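Local structure of chitin oligosaccahride binding protein NagB1 (Paenibacillus sp. FPU-7, 7EHP) at residues A168-N173 and G243-A248; P157-S162 and Q229-E234. The protein binds short chitin oligosaccharides such as N,N'-diacetylchitobiose, probably as the extracellular solute-binding component of a bacterial sugar uptake system. One frame throughout, in Å; residues are numbered along the deposited sequence.

Contact 1 of 2, residues A168-N173 and G243-A248; sequences ANMMLN and GSWASA. With NAG (2-acetamido-2-deoxy-beta-D-glucopyranose), chain C; NAG (2-acetamido-2-deoxy-beta-D-glucopyranose), chain B.
M170 reaches from its helix to the benzo end of the W245 indole, where SD stops 3.9 Å from CZ2. The sulfur sits 5.0 Å from the centroid of the six-membered ring and 71° off its normal, an oblique Met-aromatic contact. SD also lies 4.1 Å from G243 N.

The two broad sides of the indole have different neighbours. G243 CA lies 3.5 Å above one face, offset toward the rim. Across the opposite face lies the sugar: C4 of the chain C NAG stands 3.8 Å over the ring centre, and the chain B NAG brings C5 to 3.7 Å from W245 CH2. This is the aromatic platform with CH-pi packing familiar from carbohydrate-binding sites. The first torsion of W245 (chi1 61°) sets CG between the backbone N and the carbonyl carbon, folding the indole back over G243, while NE1 is hydrogen-bonded to Y225 OH. With an alanine here the indole is gone, which is likely to take from the disaccharide the aromatic surface it rests on and to leave Y225 without this N-H and M170 without its aromatic neighbour.

E120 of strand 109-125 touches both M170 and W245. Farther round helix 165-180, N169 and L172 pack on helix 359-373, and L172 also meets helix 198-213; strand 237-243 ends at G243 and the chain goes on as a 3-10 segment from S244.

Contact 2 of 2, residues P157-S162 and Q229-E234; sequences PFAFAS and QYAFRE
A beta strand packs against the last turn of a helix here: A159 of strand 156-159 faces A231 and F232 of helix 225-233. The CA atoms of A159 and F232 come to 5.9 Å, with the alanines A159 and A231 facing each other. A159 CB points toward the helix and rests 4.0 Å from A231 CB, methyl against methyl. The same A159 CB lies 4.0 Å from F232 N and 4.2 Å from F232 CB, so one methyl meets two consecutive residues of the helix.

F232 joins in through its CB and backbone rather than its ring. With CG anti to the backbone N (chi1 -179°), the phenyl group is carried away from A159 and packs on M240 of strand 237-243.

That strand runs parallel to 156-159, and a backbone hydrogen bond links A159 with M239. Helix 225-233 leads into it, giving the strand, helix, parallel strand order seen in the alpha/beta lobes of periplasmic-type binding proteins, although further helices intervene in this chain. F158 and F160 turn away from helix 225-233, F158 onto L143 of helix 140-152 and F160 onto A168 of helix 165-180.

Within the helix, R233 N bonds to Q229 O at 2.9 Å and E234 N to Y230 O at 2.8 Å; E234 is the first residue to leave helical geometry. On the helix side away from A159, the Q229 amide is hydrogen-bonded to R11 and D242, while Y230 CD1 lies against one face of the R233 guanidinium, which forms a salt bridge with D13.

Overall arrangement
Following the chain from the N terminus, segment 157-162 comes first, on strand 156-159, and helix 165-180 follows directly with segment 168-173. After some further helices, helix 225-233 supplies 229-234, and strand 237-243 then delivers 243-248. The segments alternate, so the contacts cross rather than nest: contact 2 closes a loop of 66 intervening residues, contact 1 one of 69. Their centres are about 11 Å apart, and they touch directly, with M171 CE 3.5 Å from F158 CD1 and A246 CB 3.4 Å from Q229 NE2. The centre of contact 1 is about 6 Å from the centre of the chain, at the sugar; that of contact 2, joining strand to helix, is about 17 Å from it.

Contact 1 of 2, residues A168-N173 and G243-A248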
loop_
_atom_site.group_PDB
_atom_site.type_symbol
_atom_site.label_atom_id
_atom_site.label_comp_id
_atom_site.label_asym_id
_atom_site.label_seq_id
_atom_site.Cartn_x
_atom_site.Cartn_y
_atom_site.Cartn_z
ATOM N N ALA A 168 -7.290 -5.079 -6.656
ATOM C CA ALA A 168 -8.661 -4.647 -6.914
ATOM C C ALA A 168 -9.239 -3.879 -5.727
ATOM O O ALA A 168 -10.120 -3.029 -5.902
ATOM C CB ALA A 168 -9.529 -5.866 -7.239
ATOM N N ASN A 169 -8.728 -4.136 -4.527
ATOM C CA ASN A 169 -9.258 -3.508 -3.329
ATOM C C ASN A 169 -8.752 -2.088 -3.120
ATOM O O ASN A 169 -9.284 -1.387 -2.250
ATOM C CB ASN A 169 -8.932 -4.380 -2.109
ATOM C CG ASN A 169 -9.766 -5.625 -2.086
ATOM O OD1 ASN A 169 -10.768 -5.708 -2.803
ATOM N ND2 ASN A 169 -9.364 -6.608 -1.300
ATOM N N MET A 170 -7.778 -1.635 -3.909
ATOM C CA MET A 170 -7.198 -0.315 -3.697
ATOM C C MET A 170 -8.260 0.743 -4.014
ATOM O O MET A 170 -8.745 1.444 -3.115
ATOM C CB MET A 170 -5.941 -0.146 -4.562
ATOM C CG MET A 170 -4.675 -0.584 -3.805
ATOM S SD MET A 170 -3.117 -0.157 -4.618
ATOM C CE MET A 170 -3.216 -0.968 -6.217
ATOM N N MET A 171 -8.671 0.838 -5.278
ATOM C CA MET A 171 -9.707 1.816 -5.611
ATOM C C MET A 171 -11.003 1.538 -4.866
ATOM O O MET A 171 -11.739 2.475 -4.522
ATOM C CB MET A 171 -9.955 1.850 -7.120
ATOM C CG MET A 171 -10.889 2.991 -7.495
ATOM S SD MET A 171 -11.627 2.893 -9.124
ATOM C CE MET A 171 -10.218 3.180 -10.185
ATOM N N LEU A 172 -11.290 0.269 -4.586
ATOM C CA LEU A 172 -12.494 -0.064 -3.844
ATOM C C LEU A 172 -12.463 0.567 -2.469
ATOM O O LEU A 172 -13.496 1.032 -1.970
ATOM C CB LEU A 172 -12.661 -1.586 -3.764
ATOM C CG LEU A 172 -13.847 -2.208 -3.023
ATOM C CD1 LEU A 172 -15.190 -1.917 -3.760
ATOM C CD2 LEU A 172 -13.642 -3.702 -2.844
ATOM N N ASN A 173 -11.289 0.618 -1.848
ATOM C CA ASN A 173 -11.150 0.999 -0.454
ATOM C C ASN A 173 -11.785 2.357 -0.367
ATOM O O ASN A 173 -12.612 2.688 0.473
ATOM C CB ASN A 173 -9.725 1.437 0.041
ATOM C CG ASN A 173 -9.611 1.208 1.514
ATOM O OD1 ASN A 173 -10.158 0.186 1.870
ATOM N ND2 ASN A 173 -9.504 2.360 2.363
ATOM N N GLY A 243 -0.752 3.044 -5.478
ATOM C CA GLY A 243 -0.055 3.658 -4.372
ATOM C C GLY A 243 1.157 4.440 -4.818
ATOM O O GLY A 243 1.697 4.213 -5.899
ATOM N N SER A 244 1.595 5.361 -3.953
ATOM C CA SER A 244 2.766 6.180 -4.257
ATOM C C SER A 244 4.021 5.339 -4.510
ATOM O O SER A 244 4.919 5.773 -5.247
ATOM C CB SER A 244 3.025 7.160 -3.109
ATOM O OG SER A 244 3.048 6.451 -1.892
ATOM N N TRP A 245 4.099 4.140 -3.919
ATOM C CA TRP A 245 5.258 3.269 -4.136
ATOM C C TRP A 245 5.410 2.873 -5.603
ATOM O O TRP A 245 6.482 2.402 -5.999
ATOM C CB TRP A 245 5.145 1.999 -3.277
ATOM C CG TRP A 245 3.927 1.198 -3.640
ATOM C CD1 TRP A 245 3.777 0.344 -4.709
ATOM C CD2 TRP A 245 2.664 1.224 -2.967
ATOM N NE1 TRP A 245 2.492 -0.166 -4.727
ATOM C CE2 TRP A 245 1.794 0.356 -3.665
ATOM C CE3 TRP A 245 2.179 1.905 -1.847
ATOM C CZ2 TRP A 245 0.477 0.146 -3.266
ATOM C CZ3 TRP A 245 0.873 1.695 -1.453
ATOM C CH2 TRP A 245 0.034 0.821 -2.157
ATOM N N ALA A 246 4.366 3.071 -6.414
ATOM C CA ALA A 246 4.371 2.649 -7.810
ATOM C C ALA A 246 5.293 3.489 -8.665
ATOM O O ALA A 246 5.706 3.038 -9.736
ATOM C CB ALA A 246 2.952 2.715 -8.396
ATOM N N SER A 247 5.595 4.712 -8.238
ATOM C CA SER A 247 6.519 5.537 -8.998
ATOM C C SER A 247 7.900 4.892 -9.115
ATOM O O SER A 247 8.644 5.223 -10.041
ATOM C CB SER A 247 6.620 6.916 -8.354
ATOM O OG SER A 247 7.289 6.812 -7.109
ATOM N N ALA A 248 8.250 3.961 -8.214
ATOM C CA ALA A 248 9.495 3.220 -8.358
ATOM C C ALA A 248 9.555 2.440 -9.664
ATOM O O ALA A 248 10.647 1.991 -10.054
ATOM C CB ALA A 248 9.687 2.271 -7.169
HETATM C C1 NAG C . 5.729 -1.889 -1.266
HETATM C C2 NAG C . 5.036 -0.946 -0.286
HETATM C C3 NAG C . 3.727 -1.565 0.203
HETATM C C4 NAG C . 2.883 -2.105 -0.956
HETATM C C5 NAG C . 3.748 -2.891 -1.952
HETATM C C6 NAG C . 3.032 -3.354 -3.203
HETATM C C7 NAG C . 6.803 0.360 0.832
HETATM C C8 NAG C . 7.565 0.563 2.108
HETATM N N2 NAG C . 5.895 -0.622 0.845
HETATM O O1 NAG C . 6.936 -1.340 -1.671
HETATM O O3 NAG C . 3.014 -0.591 0.963
HETATM O O4 NAG C . 1.981 -3.061 -0.409
HETATM O O5 NAG C . 4.881 -2.119 -2.370
HETATM O O6 NAG C . 3.822 -4.323 -3.890
HETATM O O7 NAG C . 7.010 1.049 -0.167
HETATM C C1 NAG B . 0.644 -2.597 -0.246
HETATM C C2 NAG B . -0.165 -3.783 0.269
HETATM C C3 NAG B . -1.611 -3.372 0.498
HETATM C C4 NAG B . -1.665 -2.176 1.436
HETATM C C5 NAG B . -0.797 -1.041 0.896
HETATM C C6 NAG B . -0.722 0.151 1.824
HETATM C C7 NAG B . 0.354 -6.135 -0.218
HETATM C C8 NAG B . 0.361 -7.205 -1.251
HETATM N N2 NAG B . -0.081 -4.932 -0.622
HETATM O O3 NAG B . -2.321 -4.461 1.068
HETATM O O4 NAG B . -3.000 -1.705 1.567
HETATM O O5 NAG B . 0.546 -1.497 0.685
HETATM O O6 NAG B . -0.329 -0.220 3.139
HETATM O O7 NAG B . 0.716 -6.347 0.944
#

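Contact 2 of 2, residues P157-S162 and Q229-E234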
loop_
_atom_site.group_PDB
_atom_site.type_symbol
_atom_site.label_atom_id
_atom_site.label_comp_id
_atom_site.label_asym_id
_atom_site.label_seq_id
_atom_site.Cartn_x
_atom_site.Cartn_y
_atom_site.Cartn_z
ATOM N N PRO A 157 -9.498 3.876 -19.768
ATOM C CA PRO A 157 -9.628 4.917 -18.740
ATOM C C PRO A 157 -8.745 4.645 -17.519
ATOM O O PRO A 157 -7.913 5.485 -17.159
ATOM C CB PRO A 157 -11.117 4.871 -18.393
ATOM C CG PRO A 157 -11.742 4.431 -19.712
ATOM C CD PRO A 157 -10.811 3.317 -20.132
ATOM N N PHE A 158 -8.909 3.488 -16.879
ATOM C CA PHE A 158 -8.125 3.118 -15.704
ATOM C C PHE A 158 -7.341 1.856 -16.038
ATOM O O PHE A 158 -7.932 0.774 -16.144
ATOM C CB PHE A 158 -9.010 2.855 -14.474
ATOM C CG PHE A 158 -9.521 4.087 -13.790
ATOM C CD1 PHE A 158 -8.710 4.810 -12.939
ATOM C CD2 PHE A 158 -10.849 4.483 -13.946
ATOM C CE1 PHE A 158 -9.186 5.950 -12.303
ATOM C CE2 PHE A 158 -11.344 5.609 -13.296
ATOM C CZ PHE A 158 -10.512 6.343 -12.474
ATOM N N ALA A 159 -6.020 1.985 -16.196
ATOM C CA ALA A 159 -5.161 0.804 -16.211
ATOM C C ALA A 159 -5.413 0.003 -14.942
ATOM O O ALA A 159 -5.476 0.571 -13.845
ATOM C CB ALA A 159 -3.683 1.213 -16.295
ATOM N N PHE A 160 -5.554 -1.319 -15.086
ATOM C CA PHE A 160 -6.110 -2.117 -13.991
ATOM C C PHE A 160 -5.789 -3.595 -14.201
ATOM O O PHE A 160 -6.032 -4.149 -15.272
ATOM C CB PHE A 160 -7.639 -1.870 -13.888
ATOM C CG PHE A 160 -8.323 -2.644 -12.795
ATOM C CD1 PHE A 160 -7.991 -2.436 -11.463
ATOM C CD2 PHE A 160 -9.332 -3.545 -13.090
ATOM C CE1 PHE A 160 -8.627 -3.136 -10.447
ATOM C CE2 PHE A 160 -9.975 -4.253 -12.078
ATOM C CZ PHE A 160 -9.616 -4.046 -10.748
ATOM N N ALA A 161 -5.226 -4.228 -13.181
ATOM C CA ALA A 161 -4.893 -5.643 -13.250
ATOM C C ALA A 161 -5.315 -6.285 -11.940
ATOM O O ALA A 161 -4.978 -5.767 -10.876
ATOM C CB ALA A 161 -3.393 -5.822 -13.504
ATOM N N SER A 162 -6.059 -7.397 -12.002
ATOM C CA SER A 162 -6.673 -7.961 -10.802
ATOM C C SER A 162 -6.393 -9.449 -10.583
ATOM O O SER A 162 -7.048 -10.064 -9.737
ATOM C CB SER A 162 -8.188 -7.739 -10.820
ATOM O OG SER A 162 -8.756 -8.393 -11.947
ATOM N N GLN A 229 0.782 -1.196 -14.381
ATOM C CA GLN A 229 1.815 -0.177 -14.445
ATOM C C GLN A 229 2.449 -0.133 -15.827
ATOM O O GLN A 229 2.787 0.947 -16.326
ATOM C CB GLN A 229 2.855 -0.438 -13.352
ATOM C CG GLN A 229 2.242 -0.275 -11.948
ATOM C CD GLN A 229 3.168 -0.668 -10.813
ATOM O OE1 GLN A 229 4.271 -1.172 -11.029
ATOM N NE2 GLN A 229 2.730 -0.417 -9.587
ATOM N N TYR A 230 2.599 -1.291 -16.478
ATOM C CA TYR A 230 3.031 -1.267 -17.870
ATOM C C TYR A 230 2.066 -0.436 -18.709
ATOM O O TYR A 230 2.485 0.480 -19.430
ATOM C CB TYR A 230 3.120 -2.682 -18.438
ATOM C CG TYR A 230 4.013 -3.678 -17.730
ATOM C CD1 TYR A 230 5.107 -3.283 -16.954
ATOM C CD2 TYR A 230 3.772 -5.043 -17.878
ATOM C CE1 TYR A 230 5.931 -4.258 -16.325
ATOM C CE2 TYR A 230 4.566 -6.002 -17.256
ATOM C CZ TYR A 230 5.636 -5.618 -16.489
ATOM O OH TYR A 230 6.381 -6.617 -15.913
ATOM N N ALA A 231 0.762 -0.737 -18.616
ATOM C CA ALA A 231 -0.219 -0.078 -19.477
ATOM C C ALA A 231 -0.173 1.424 -19.297
ATOM O O ALA A 231 -0.158 2.178 -20.276
ATOM C CB ALA A 231 -1.631 -0.603 -19.197
ATOM N N PHE A 232 -0.123 1.882 -18.039
ATOM C CA PHE A 232 -0.067 3.315 -17.787
ATOM C C PHE A 232 1.236 3.926 -18.296
ATOM O O PHE A 232 1.229 4.960 -18.976
ATOM C CB PHE A 232 -0.242 3.592 -16.298
ATOM C CG PHE A 232 -0.228 5.046 -15.964
ATOM C CD1 PHE A 232 -1.257 5.879 -16.411
ATOM C CD2 PHE A 232 0.820 5.593 -15.233
ATOM C CE1 PHE A 232 -1.252 7.231 -16.122
ATOM C CE2 PHE A 232 0.848 6.943 -14.942
ATOM C CZ PHE A 232 -0.204 7.772 -15.383
ATOM N N ARG A 233 2.379 3.328 -17.953
ATOM C CA ARG A 233 3.630 3.985 -18.316
ATOM C C ARG A 233 3.903 3.906 -19.817
ATOM O O ARG A 233 4.641 4.743 -20.351
ATOM C CB ARG A 233 4.796 3.401 -17.508
ATOM C CG ARG A 233 5.523 2.234 -18.142
ATOM C CD ARG A 233 6.571 1.664 -17.171
ATOM N NE ARG A 233 7.140 0.418 -17.675
ATOM C CZ ARG A 233 7.663 -0.534 -16.912
ATOM N NH1 ARG A 233 7.688 -0.401 -15.587
ATOM N NH2 ARG A 233 8.145 -1.628 -17.476
ATOM N N GLU A 234 3.311 2.944 -20.511
ATOM C CA GLU A 234 3.444 2.859 -21.956
ATOM C C GLU A 234 2.379 3.679 -22.692
ATOM O O GLU A 234 2.265 3.568 -23.914
ATOM C CB GLU A 234 3.412 1.388 -22.398
ATOM C CG GLU A 234 4.689 0.612 -22.021
ATOM C CD GLU A 234 4.543 -0.926 -22.030
ATOM O OE1 GLU A 234 3.533 -1.471 -22.550
ATOM O OE2 GLU A 234 5.461 -1.602 -21.509
#